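PDB 2X3E: beta-ketoacyl-[acyl-carrier-protein] synthase III from Pseudomonas aeruginosa, which probably catalyses the condensation that starts fatty acid synthesis, joining an acetyl group from acetyl-CoA to malonyl-ACP with loss of carbon dioxide. Local coordinates for residues R4-C9 and G175-F180; S38-R43 and R154-D159; Q44-G49 and A276-T281; D235-Q240 and S318-W323. The protein carries 1 engineered substitution. One frame throughout, in Å; residues are numbered along the deposited sequence.

Contact 1. Residues R4-C9 and G175-F180; sequences RAAVVC and GALLAF
V7 faces A176 across a short antiparallel bridge, their CA atoms 4.0 Å apart, as a non-hydrogen-bonded pair framed by two backbone hydrogen bonds. V8 N donates to G175 O over 2.9 Å, almost straight at hydrogen (171°) but from well above the carbonyl plane. L177 N donates to A6 O, approaching nearly along the C=O axis. Each of these carbonyls also receives a CA-H...O contact from the central pair, A176 CA on A6 O and V7 CA on G175 O. Packing is close round these two carbonyls. G175 has positive phi and no side chain; a CB would press on V8 O and V7 CG1, and without one V7 CG1 settles 3.9 Å from G175 C. V8 CG2 comes 3.7 Å from G175 O, and L177 CG lies 3.6 Å from A6 O.

In the thiolase fold, two similar halves each carry a central sheet. The bridge joins strand 5-14, at one border of the N-terminal sheet, to the start of strand 177-184, at one border of the C-terminal sheet; strand 160-169 flanks the other side of strand 5-14.

One face of the bridge is small: A176 CB touches A5 CB and V7 CG2, the latter at 4.0 Å. The other carries A6, V8 and L177. L177 CG stands beside its own backbone N (chi1 -54°), and its branches spread so that CD2 meets V8 CG2 at 4.1 Å, the two side chains crossing at about a right angle, while CD1 reaches only 4.3 Å from A6 CB. Beyond the A6-L177 bond the backbones diverge, and a water takes over the pairing, accepting from A6 N and donating to L177 O.

Contact 2. Residues S38-R43 and R154-D159; sequences SRTGVR and RALFGD
T40, in the last turn of helix 33-40, points its CB at the end of helix 151-156, and its two branches do different work. CG2 is the apolar probe: it rests 4.1 Å from L156 CB and 4.2 Å from L156 CD1, the side chains meeting at a slant, and A155 CB lies at a similar distance. OG1 sits in the crowded position between the backbone N and the carbonyl carbon (chi1 64°). There it accepts a hydrogen bond from V42 N at 3.1 Å, closing an ST turn, and donates to I36 O one turn back in the helix. The nearest polar atom across the contact, A155 O, lies 3.7 Å from OG1.

G41, with positive phi, breaks the helix and brings V42 back toward the same target. V42 CB stands 3.5 Å from A155 O, CG1 lies close to the same oxygen, and CG2 rests against L156 O, with L156 CD1 as a looser neighbour at 4.3 Å.

L156 lies between these two residues and the predicted active site: its side chain is about 4 Å from that of N280, with which its backbone is also hydrogen-bonded. No hydrogen bond spans the contact itself. A155 O instead accepts from R45 NH1, whose guanidinium probably polarises this carbonyl, so the hydrocarbon of T40 and V42 can cover the helix end without leaving its polar atom unmet.

Contact 3. Residues Q44-G49 and A276-T281; sequences QRHIAG and AEVGNT
Q44 grips the end of helix 275-278 at two successive carbonyls. Its backbone N donates to A276 O over 3.1 Å, and its amide NE2 donates to E277 O over 3.0 Å. The second bond is well directed: NE2 lies in the carbonyl plane on a lone pair, and the oxygen lies in the plane of the amide. Q44 CG stands between its own backbone N and carbonyl carbon (chi1 55°), which lays it 3.2 Å from E277 O, and the extended chain then runs past that oxygen, with NE2 still beside it.

H46 comes to the same carbonyl with its ring edge. Its CD2 is 3.8 Å from E277 O, near the plane of the ring, and two waters fill in the polar links. One accepts from H46 N and donates to V278 O over 2.6 Å; the other hydrogen-bonds H46 NE2 and donates to E277 O, which thus has two donors. Between them R45 makes only a light contact, CA and CB to V278 O.

Further out, the residues of strand 44-46 are held in place by others. H46 ND1 bonds P16 O, while R45 turns its bent side chain away to A155, L20 O and N22 OD1. On the other segment, G279 leaves the helix with positive phi, carrying the chain to N280, whose OD1 accepts from V282 N and whose ND2 donates to A252 O. N280 and H250 are predicted catalytic residues, and with position 112, where the structure carries an engineered alanine, they match the Cys-His-Asn triad of the FabH family.

Contact 4. Residues D235-Q240 and S318-W323; sequences DRVGWQ and SVALRW
W239 lays the far rim of its six-membered ring against strand 315-322. CZ3 meets A320 CB at 4.0 Å, and CH2 points its edge at L321 O, 3.7 Å away and in the plane of the indole. CZ2 has a looser neighbour in R322 CG, at 4.3 Å. The ring thus spans three consecutive residues, touching a side chain, a carbonyl and the base of an arginine chain in turn. Its CG, beside the backbone N (chi1 -63°), starts the indole toward the strand. V237 adds a thinner apolar contact, CG1 to A320 CB at 4.4 Å, which is less certain because V237 is modelled in two conformers. No hydrogen bond joins the segments, and A320 CB is the small common floor for both side chains.

G238, with positive phi, ends helix 215-237 and lets the chain turn so that W239 follows V237 onto the same strand. The helix covers one side of the C-terminal sheet here: L178 of strand 177-184 touches both V237 and W239, N304 of strand 304-311 borders the indole, and V233 and L234 continue the helix side of the packing.

Overall arrangement
The four contacts form two pairs well apart in the subunit, their centres about 30 Å from each other. Contacts 1 and 4, with centres 11 Å apart, share the C-terminal sheet: strands 177-184 and 315-322 are neighbours, and L178 N and A179 O pair with A320. Contacts 2 and 3, centres 8 Å apart, lie around the predicted active-site residue N280, where R45 and A48 of contact 3 bond A155 and D159 of contact 2. Along the chain, contact 2 is nested within contact 1, contact 3 crosses contacts 1, 2 and 4, and contact 4 follows contact 1. Contacts 1 and 3 thus each join the N- and C-terminal halves, one between sheets and one beside the catalytic centre.

Contact 1. Residues R4-C9 and G175-F180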
loop_
_atom_site.group_PDB
_atom_site.type_symbol
_atom_site.label_atom_id
_atom_site.label_comp_id
_atom_site.label_asym_id
_atom_site.label_seq_id
_atom_site.Cartn_x
_atom_site.Cartn_y
_atom_site.Cartn_z
ATOM N N ARG A 4 -17.901 -14.976 7.947
ATOM C CA ARG A 4 -16.528 -15.301 7.464
ATOM C C ARG A 4 -15.478 -14.370 8.083
ATOM O O ARG A 4 -15.429 -13.165 7.791
ATOM C CB ARG A 4 -16.483 -15.246 5.938
ATOM C CG ARG A 4 -15.263 -15.905 5.329
ATOM C CD ARG A 4 -15.419 -16.064 3.823
ATOM N NE ARG A 4 -14.134 -15.879 3.146
ATOM C CZ ARG A 4 -13.413 -16.837 2.565
ATOM N NH1 ARG A 4 -13.828 -18.099 2.531
ATOM N NH2 ARG A 4 -12.259 -16.518 2.000
ATOM N N ALA A 5 -14.642 -14.940 8.949
ATOM C CA ALA A 5 -13.623 -14.186 9.665
ATOM C C ALA A 5 -12.242 -14.463 9.084
ATOM O O ALA A 5 -12.045 -15.417 8.327
ATOM C CB ALA A 5 -13.647 -14.548 11.144
ATOM N N ALA A 6 -11.292 -13.610 9.454
ATOM C CA ALA A 6 -9.884 -13.833 9.172
ATOM C C ALA A 6 -9.219 -14.270 10.464
ATOM O O ALA A 6 -9.298 -13.558 11.461
ATOM C CB ALA A 6 -9.243 -12.558 8.663
ATOM N N VAL A 7 -8.561 -15.429 10.433
ATOM C CA VAL A 7 -7.992 -16.052 11.622
ATOM C C VAL A 7 -6.468 -16.158 11.549
ATOM O O VAL A 7 -5.918 -16.696 10.590
ATOM C CB VAL A 7 -8.581 -17.465 11.819
ATOM C CG1 VAL A 7 -7.879 -18.180 12.958
ATOM C CG2 VAL A 7 -10.084 -17.386 12.066
ATOM N N VAL A 8 -5.787 -15.658 12.575
ATOM C CA VAL A 8 -4.333 -15.819 12.679
ATOM C C VAL A 8 -4.017 -17.299 12.910
ATOM O O VAL A 8 -4.587 -17.923 13.802
ATOM C CB VAL A 8 -3.739 -14.978 13.840
ATOM C CG1 VAL A 8 -2.246 -15.254 14.002
ATOM C CG2 VAL A 8 -3.977 -13.489 13.601
ATOM N N CYS A 9 -3.113 -17.856 12.106
ATOM C CA CYS A 9 -2.745 -19.269 12.231
ATOM C C CYS A 9 -1.246 -19.558 12.080
ATOM O O CYS A 9 -0.846 -20.711 12.118
ATOM C CB CYS A 9 -3.558 -20.119 11.243
ATOM S SG CYS A 9 -3.326 -19.729 9.501
ATOM N N GLY A 175 -8.110 -16.545 17.481
ATOM C CA GLY A 175 -7.270 -15.967 16.432
ATOM C C GLY A 175 -8.024 -15.137 15.416
ATOM O O GLY A 175 -7.412 -14.441 14.610
ATOM N N ALA A 176 -9.352 -15.217 15.440
ATOM C CA ALA A 176 -10.178 -14.380 14.581
ATOM C C ALA A 176 -10.025 -12.918 14.979
ATOM O O ALA A 176 -10.040 -12.577 16.163
ATOM C CB ALA A 176 -11.636 -14.799 14.658
ATOM N N LEU A 177 -9.873 -12.058 13.983
ATOM C CA LEU A 177 -9.764 -10.625 14.226
ATOM C C LEU A 177 -11.164 -10.118 14.562
ATOM O O LEU A 177 -12.065 -10.208 13.736
ATOM C CB LEU A 177 -9.198 -9.914 12.995
ATOM C CG LEU A 177 -7.873 -10.439 12.443
ATOM C CD1 LEU A 177 -7.458 -9.609 11.235
ATOM C CD2 LEU A 177 -6.779 -10.454 13.498
ATOM N N LEU A 178 -11.340 -9.591 15.775
ATOM C CA LEU A 178 -12.677 -9.330 16.338
ATOM C C LEU A 178 -13.262 -7.931 16.110
ATOM O O LEU A 178 -14.480 -7.778 15.908
ATOM C CB LEU A 178 -12.660 -9.604 17.844
ATOM C CG LEU A 178 -12.414 -11.059 18.244
ATOM C CD1 LEU A 178 -12.356 -11.172 19.759
ATOM C CD2 LEU A 178 -13.495 -11.966 17.660
ATOM N N ALA A 179 -12.415 -6.917 16.197
ATOM C CA ALA A 179 -12.843 -5.532 16.060
ATOM C C ALA A 179 -11.636 -4.690 15.698
ATOM O O ALA A 179 -10.533 -4.998 16.129
ATOM C CB ALA A 179 -13.453 -5.037 17.356
ATOM N N PHE A 180 -11.850 -3.643 14.899
ATOM C CA PHE A 180 -10.796 -2.714 14.519
ATOM C C PHE A 180 -11.127 -1.287 14.933
ATOM O O PHE A 180 -12.298 -0.902 15.031
ATOM C CB PHE A 180 -10.592 -2.709 13.001
ATOM C CG PHE A 180 -9.826 -3.876 12.475
ATOM C CD1 PHE A 180 -8.457 -3.797 12.297
ATOM C CD2 PHE A 180 -10.478 -5.039 12.114
ATOM C CE1 PHE A 180 -7.748 -4.873 11.778
ATOM C CE2 PHE A 180 -9.773 -6.118 11.603
ATOM C CZ PHE A 180 -8.413 -6.030 11.436
HETATM O O HOH W 1 -12.139 -11.223 11.001
#

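Contact 2. Residues S38-R43 and R154-D159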
loop_
_atom_site.group_PDB
_atom_site.type_symbol
_atom_site.label_atom_id
_atom_site.label_comp_id
_atom_site.label_asym_id
_atom_site.label_seq_id
_atom_site.Cartn_x
_atom_site.Cartn_y
_atom_site.Cartn_z
ATOM N N SER A 38 19.146 6.075 28.679
ATOM C CA SER A 38 18.277 7.077 29.303
ATOM C C SER A 38 17.122 7.494 28.401
ATOM O O SER A 38 15.952 7.342 28.762
ATOM C CB SER A 38 19.085 8.325 29.679
ATOM O OG SER A 38 18.248 9.464 29.795
ATOM N N ARG A 39 17.466 8.014 27.226
ATOM C CA ARG A 39 16.481 8.572 26.310
ATOM C C ARG A 39 15.544 7.514 25.741
ATOM O O ARG A 39 14.331 7.732 25.686
ATOM C CB ARG A 39 17.180 9.323 25.168
ATOM C CG ARG A 39 16.235 9.970 24.150
ATOM C CD ARG A 39 15.475 11.162 24.728
ATOM N NE ARG A 39 14.255 11.444 23.968
ATOM C CZ ARG A 39 13.078 10.842 24.152
ATOM N NH1 ARG A 39 12.923 9.906 25.084
ATOM N NH2 ARG A 39 12.039 11.184 23.392
ATOM N N THR A 40 16.098 6.374 25.324
ATOM C CA THR A 40 15.323 5.370 24.590
ATOM C C THR A 40 15.092 4.044 25.319
ATOM O O THR A 40 14.140 3.327 24.997
ATOM C CB THR A 40 15.984 5.034 23.243
ATOM O OG1 THR A 40 17.261 4.423 23.472
ATOM C CG2 THR A 40 16.158 6.294 22.403
ATOM N N GLY A 41 15.969 3.705 26.264
ATOM C CA GLY A 41 15.968 2.380 26.891
ATOM C C GLY A 41 16.410 1.260 25.954
ATOM O O GLY A 41 16.526 0.105 26.372
ATOM N N VAL A 42 16.666 1.599 24.692
ATOM C CA VAL A 42 17.112 0.632 23.702
ATOM C C VAL A 42 18.599 0.360 23.919
ATOM O O VAL A 42 19.404 1.290 23.955
ATOM C CB VAL A 42 16.903 1.162 22.271
ATOM C CG1 VAL A 42 17.471 0.187 21.247
ATOM C CG2 VAL A 42 15.427 1.415 22.013
ATOM N N ARG A 43 18.948 -0.915 24.072
ATOM C CA ARG A 43 20.336 -1.316 24.284
ATOM C C ARG A 43 20.977 -1.900 23.027
ATOM O O ARG A 43 22.191 -1.826 22.862
ATOM C CB ARG A 43 20.439 -2.294 25.455
ATOM C CG ARG A 43 19.970 -1.684 26.777
ATOM C CD ARG A 43 20.821 -2.120 27.970
ATOM N NE ARG A 43 20.485 -1.359 29.174
ATOM C CZ ARG A 43 21.130 -1.440 30.340
ATOM N NH1 ARG A 43 22.170 -2.258 30.495
ATOM N NH2 ARG A 43 20.731 -0.694 31.369
ATOM N N ARG A 154 19.245 7.228 15.535
ATOM C CA ARG A 154 20.095 6.037 15.477
ATOM C C ARG A 154 20.080 5.236 16.785
ATOM O O ARG A 154 20.236 4.016 16.766
ATOM C CB ARG A 154 21.521 6.405 15.075
ATOM C CG ARG A 154 21.607 6.891 13.633
ATOM C CD ARG A 154 23.030 6.976 13.161
ATOM N NE ARG A 154 23.655 5.656 13.141
ATOM C CZ ARG A 154 24.967 5.438 13.132
ATOM N NH1 ARG A 154 25.828 6.450 13.138
ATOM N NH2 ARG A 154 25.420 4.192 13.125
ATOM N N ALA A 155 19.872 5.922 17.909
ATOM C CA ALA A 155 19.724 5.248 19.202
ATOM C C ALA A 155 18.408 4.462 19.306
ATOM O O ALA A 155 18.335 3.473 20.033
ATOM C CB ALA A 155 19.826 6.258 20.343
ATOM N N LEU A 156 17.384 4.889 18.571
ATOM C CA LEU A 156 16.035 4.340 18.718
ATOM C C LEU A 156 15.707 3.247 17.697
ATOM O O LEU A 156 15.157 2.199 18.053
ATOM C CB LEU A 156 15.006 5.475 18.600
ATOM C CG LEU A 156 13.515 5.139 18.704
ATOM C CD1 LEU A 156 13.209 4.477 20.036
ATOM C CD2 LEU A 156 12.682 6.411 18.527
ATOM N N PHE A 157 16.041 3.491 16.432
ATOM C CA PHE A 157 15.517 2.679 15.336
ATOM C C PHE A 157 16.377 1.470 14.968
ATOM O O PHE A 157 17.600 1.546 14.910
ATOM C CB PHE A 157 15.253 3.540 14.088
ATOM C CG PHE A 157 14.056 4.432 14.226
ATOM C CD1 PHE A 157 12.778 3.918 14.087
ATOM C CD2 PHE A 157 14.205 5.779 14.519
ATOM C CE1 PHE A 157 11.665 4.728 14.237
ATOM C CE2 PHE A 157 13.100 6.593 14.666
ATOM C CZ PHE A 157 11.826 6.068 14.520
ATOM N N GLY A 158 15.698 0.360 14.710
ATOM C CA GLY A 158 16.337 -0.863 14.221
ATOM C C GLY A 158 15.564 -1.432 13.052
ATOM O O GLY A 158 14.519 -0.892 12.671
ATOM N N ASP A 159 16.073 -2.531 12.498
ATOM C CA ASP A 159 15.513 -3.171 11.309
ATOM C C ASP A 159 14.983 -4.562 11.631
ATOM O O ASP A 159 15.426 -5.212 12.581
ATOM C CB ASP A 159 16.590 -3.312 10.224
ATOM C CG ASP A 159 17.202 -1.985 9.814
ATOM O OD1 ASP A 159 16.554 -0.933 9.996
ATOM O OD2 ASP A 159 18.337 -2.000 9.286
#

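Contact 3. Residues Q44-G49 and A276-T281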
loop_
_atom_site.group_PDB
_atom_site.type_symbol
_atom_site.label_atom_id
_atom_site.label_comp_id
_atom_site.label_asym_id
_atom_site.label_seq_id
_atom_site.Cartn_x
_atom_site.Cartn_y
_atom_site.Cartn_z
ATOM N N GLN A 44 20.175 -2.485 22.140
ATOM C CA GLN A 44 20.694 -2.878 20.835
ATOM C C GLN A 44 19.653 -2.829 19.728
ATOM O O GLN A 44 18.441 -2.824 19.972
ATOM C CB GLN A 44 21.379 -4.253 20.890
ATOM C CG GLN A 44 20.546 -5.390 21.450
ATOM C CD GLN A 44 21.079 -6.766 21.049
ATOM O OE1 GLN A 44 22.249 -7.087 21.272
ATOM N NE2 GLN A 44 20.215 -7.585 20.462
ATOM N N ARG A 45 20.151 -2.776 18.501
ATOM C CA ARG A 45 19.300 -2.727 17.331
ATOM C C ARG A 45 19.981 -3.470 16.180
ATOM O O ARG A 45 21.206 -3.406 16.018
ATOM C CB ARG A 45 18.885 -1.279 16.981
ATOM C CG ARG A 45 19.982 -0.227 16.720
ATOM C CD ARG A 45 20.897 0.098 17.902
ATOM N NE ARG A 45 20.381 1.029 18.907
ATOM C CZ ARG A 45 20.994 1.289 20.062
ATOM N NH1 ARG A 45 20.468 2.146 20.922
ATOM N NH2 ARG A 45 22.142 0.691 20.377
ATOM N N HIS A 46 19.182 -4.224 15.430
ATOM C CA HIS A 46 19.695 -5.042 14.341
ATOM C C HIS A 46 19.727 -4.211 13.063
ATOM O O HIS A 46 18.801 -3.436 12.791
ATOM C CB HIS A 46 18.851 -6.308 14.176
ATOM C CG HIS A 46 18.973 -7.255 15.332
ATOM N ND1 HIS A 46 19.710 -8.417 15.266
ATOM C CD2 HIS A 46 18.463 -7.204 16.586
ATOM C CE1 HIS A 46 19.652 -9.040 16.430
ATOM N NE2 HIS A 46 18.904 -8.324 17.249
ATOM N N ILE A 47 20.809 -4.365 12.299
ATOM C CA ILE A 47 21.102 -3.488 11.167
ATOM C C ILE A 47 21.163 -4.310 9.878
ATOM O O ILE A 47 21.975 -5.226 9.752
ATOM C CB ILE A 47 22.436 -2.722 11.395
ATOM C CG1 ILE A 47 22.370 -1.886 12.684
ATOM C CG2 ILE A 47 22.764 -1.825 10.213
ATOM C CD1 ILE A 47 21.326 -0.773 12.659
ATOM N N ALA A 48 20.302 -3.968 8.923
ATOM C CA ALA A 48 20.140 -4.761 7.702
ATOM C C ALA A 48 21.391 -4.784 6.825
ATOM O O ALA A 48 21.682 -5.798 6.191
ATOM C CB ALA A 48 18.944 -4.260 6.904
ATOM N N GLY A 49 22.123 -3.675 6.783
ATOM C CA GLY A 49 23.373 -3.607 6.017
ATOM C C GLY A 49 23.112 -3.732 4.528
ATOM O O GLY A 49 22.441 -2.879 3.947
ATOM N N ALA A 276 14.077 -3.141 24.054
ATOM C CA ALA A 276 15.462 -3.127 24.537
ATOM C C ALA A 276 16.422 -3.935 23.655
ATOM O O ALA A 276 17.592 -3.564 23.517
ATOM C CB ALA A 276 15.522 -3.632 25.980
ATOM N N GLU A 277 15.920 -5.019 23.051
ATOM C CA GLU A 277 16.760 -5.946 22.285
ATOM C C GLU A 277 16.761 -5.671 20.784
ATOM O O GLU A 277 17.716 -6.017 20.098
ATOM C CB GLU A 277 16.327 -7.397 22.525
ATOM C CG GLU A 277 16.467 -7.861 23.966
ATOM C CD GLU A 277 15.219 -7.593 24.779
ATOM O OE1 GLU A 277 14.321 -6.902 24.264
ATOM O OE2 GLU A 277 15.134 -8.067 25.932
ATOM N N VAL A 278 15.691 -5.065 20.275
ATOM C CA VAL A 278 15.557 -4.847 18.831
ATOM C C VAL A 278 15.343 -3.391 18.421
ATOM O O VAL A 278 15.406 -3.079 17.239
ATOM C CB VAL A 278 14.415 -5.718 18.231
ATOM C CG1 VAL A 278 14.654 -7.188 18.541
ATOM C CG2 VAL A 278 13.040 -5.281 18.741
ATOM N N GLY A 279 15.103 -2.506 19.383
ATOM C CA GLY A 279 14.789 -1.117 19.075
ATOM C C GLY A 279 13.426 -0.972 18.422
ATOM O O GLY A 279 12.589 -1.871 18.499
ATOM N N ASN A 280 13.218 0.176 17.786
ATOM C CA ASN A 280 11.965 0.515 17.123
ATOM C C ASN A 280 12.090 0.117 15.660
ATOM O O ASN A 280 12.853 0.728 14.916
ATOM C CB ASN A 280 11.707 2.022 17.267
ATOM C CG ASN A 280 10.442 2.489 16.559
ATOM O OD1 ASN A 280 9.969 1.859 15.621
ATOM N ND2 ASN A 280 9.909 3.626 16.999
ATOM N N THR A 281 11.360 -0.924 15.265
ATOM C CA THR A 281 11.441 -1.475 13.911
ATOM C C THR A 281 10.221 -1.113 13.047
ATOM O O THR A 281 9.979 -1.743 12.011
ATOM C CB THR A 281 11.613 -3.006 13.960
ATOM O OG1 THR A 281 10.502 -3.597 14.644
ATOM C CG2 THR A 281 12.905 -3.386 14.681
HETATM O O HOH W 2 16.381 -4.548 15.338
HETATM O O HOH W 3 17.927 -9.141 19.598
#

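Contact 4. Residues D235-Q240 and S318-W323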
loop_
_atom_site.group_PDB
_atom_site.type_symbol
_atom_site.label_atom_id
_atom_site.label_comp_id
_atom_site.label_asym_id
_atom_site.label_seq_id
_atom_site.Cartn_x
_atom_site.Cartn_y
_atom_site.Cartn_z
ATOM N N ASP A 235 -14.116 -1.151 24.222
ATOM C CA ASP A 235 -15.539 -0.817 24.255
ATOM C C ASP A 235 -16.318 -1.533 23.154
ATOM O O ASP A 235 -17.439 -1.980 23.379
ATOM C CB ASP A 235 -15.743 0.704 24.139
ATOM C CG ASP A 235 -15.371 1.458 25.412
ATOM O OD1 ASP A 235 -15.278 0.830 26.496
ATOM O OD2 ASP A 235 -15.179 2.697 25.333
ATOM N N ARG A 236 -15.713 -1.654 21.973
ATOM C CA ARG A 236 -16.359 -2.332 20.847
ATOM C C ARG A 236 -16.545 -3.842 21.063
ATOM O O ARG A 236 -17.590 -4.390 20.711
ATOM C CB ARG A 236 -15.608 -2.040 19.541
ATOM C CG ARG A 236 -15.929 -0.654 18.992
ATOM C CD ARG A 236 -14.909 -0.104 17.989
ATOM N NE ARG A 236 -15.113 1.343 17.839
ATOM C CZ ARG A 236 -14.276 2.200 17.252
ATOM N NH1 ARG A 236 -13.138 1.793 16.709
ATOM N NH2 ARG A 236 -14.601 3.489 17.199
ATOM N N VAL A 237 -15.554 -4.491 21.668
ATOM C CA VAL A 237 -15.600 -5.939 21.856
ATOM C C VAL A 237 -16.187 -6.312 23.225
ATOM O O VAL A 237 -16.452 -7.487 23.499
ATOM C CB VAL A 237 -14.202 -6.560 21.646
ATOM C CG1 VAL A 237 -13.336 -6.383 22.888
ATOM C CG2 VAL A 237 -14.324 -8.028 21.246
ATOM N N GLY A 238 -16.412 -5.308 24.072
ATOM C CA GLY A 238 -17.036 -5.517 25.375
ATOM C C GLY A 238 -16.088 -6.057 26.428
ATOM O O GLY A 238 -16.489 -6.848 27.279
ATOM N N TRP A 239 -14.828 -5.627 26.368
ATOM C CA TRP A 239 -13.842 -5.952 27.396
ATOM C C TRP A 239 -13.548 -4.723 28.238
ATOM O O TRP A 239 -13.558 -3.606 27.735
ATOM C CB TRP A 239 -12.521 -6.419 26.780
ATOM C CG TRP A 239 -12.592 -7.673 25.995
ATOM C CD1 TRP A 239 -13.588 -8.606 26.012
ATOM C CD2 TRP A 239 -11.608 -8.152 25.075
ATOM N NE1 TRP A 239 -13.290 -9.628 25.146
ATOM C CE2 TRP A 239 -12.077 -9.377 24.562
ATOM C CE3 TRP A 239 -10.373 -7.656 24.630
ATOM C CZ2 TRP A 239 -11.358 -10.121 23.626
ATOM C CZ3 TRP A 239 -9.661 -8.391 23.698
ATOM C CH2 TRP A 239 -10.153 -9.616 23.208
ATOM N N GLN A 240 -13.293 -4.940 29.522
ATOM C CA GLN A 240 -12.710 -3.913 30.374
ATOM C C GLN A 240 -11.198 -4.017 30.225
ATOM O O GLN A 240 -10.689 -5.036 29.752
ATOM C CB GLN A 240 -13.097 -4.135 31.833
ATOM C CG GLN A 240 -14.586 -4.037 32.119
ATOM C CD GLN A 240 -14.912 -4.307 33.581
ATOM O OE1 GLN A 240 -14.124 -3.992 34.475
ATOM N NE2 GLN A 240 -16.082 -4.887 33.831
ATOM N N SER A 318 -6.072 0.007 16.271
ATOM C CA SER A 318 -5.938 -1.174 17.106
ATOM C C SER A 318 -6.834 -2.293 16.585
ATOM O O SER A 318 -7.786 -2.049 15.841
ATOM C CB SER A 318 -6.308 -0.858 18.557
ATOM O OG SER A 318 -5.607 0.275 19.030
ATOM N N VAL A 319 -6.497 -3.516 16.986
ATOM C CA VAL A 319 -7.251 -4.721 16.636
ATOM C C VAL A 319 -7.342 -5.614 17.864
ATOM O O VAL A 319 -6.340 -5.799 18.556
ATOM C CB VAL A 319 -6.541 -5.535 15.540
ATOM C CG1 VAL A 319 -7.470 -6.624 14.999
ATOM C CG2 VAL A 319 -6.057 -4.631 14.420
ATOM N N ALA A 320 -8.525 -6.161 18.131
ATOM C CA ALA A 320 -8.718 -7.112 19.225
ATOM C C ALA A 320 -8.816 -8.519 18.653
ATOM O O ALA A 320 -9.423 -8.719 17.606
ATOM C CB ALA A 320 -9.986 -6.786 20.000
ATOM N N LEU A 321 -8.222 -9.481 19.351
ATOM C CA LEU A 321 -8.364 -10.897 19.023
ATOM C C LEU A 321 -8.076 -11.730 20.266
ATOM O O LEU A 321 -7.471 -11.239 21.216
ATOM C CB LEU A 321 -7.407 -11.295 17.891
ATOM C CG LEU A 321 -5.899 -11.347 18.193
ATOM C CD1 LEU A 321 -5.150 -12.099 17.082
ATOM C CD2 LEU A 321 -5.308 -9.941 18.387
ATOM N N ARG A 322 -8.523 -12.980 20.269
ATOM C CA ARG A 322 -8.054 -13.937 21.265
ATOM C C ARG A 322 -6.897 -14.695 20.640
ATOM O O ARG A 322 -6.978 -15.107 19.484
ATOM C CB ARG A 322 -9.172 -14.879 21.706
ATOM C CG ARG A 322 -10.261 -14.175 22.526
ATOM C CD ARG A 322 -11.321 -15.145 23.024
ATOM N NE ARG A 322 -11.906 -15.905 21.917
ATOM C CZ ARG A 322 -11.936 -17.237 21.817
ATOM N NH1 ARG A 322 -11.439 -18.026 22.776
ATOM N NH2 ARG A 322 -12.492 -17.795 20.749
ATOM N N TRP A 323 -5.805 -14.842 21.386
ATOM C CA TRP A 323 -4.573 -15.395 20.821
ATOM C C TRP A 323 -4.742 -16.897 20.602
ATOM O O TRP A 323 -5.170 -17.607 21.518
ATOM C CB TRP A 323 -3.371 -15.114 21.735
ATOM C CG TRP A 323 -2.066 -15.595 21.156
ATOM C CD1 TRP A 323 -1.309 -16.636 21.593
ATOM C CD2 TRP A 323 -1.397 -15.064 20.010
ATOM N NE1 TRP A 323 -0.198 -16.782 20.800
ATOM C CE2 TRP A 323 -0.229 -15.827 19.817
ATOM C CE3 TRP A 323 -1.673 -14.017 19.129
ATOM C CZ2 TRP A 323 0.667 -15.574 18.777
ATOM C CZ3 TRP A 323 -0.777 -13.764 18.092
ATOM C CH2 TRP A 323 0.377 -14.545 17.927
#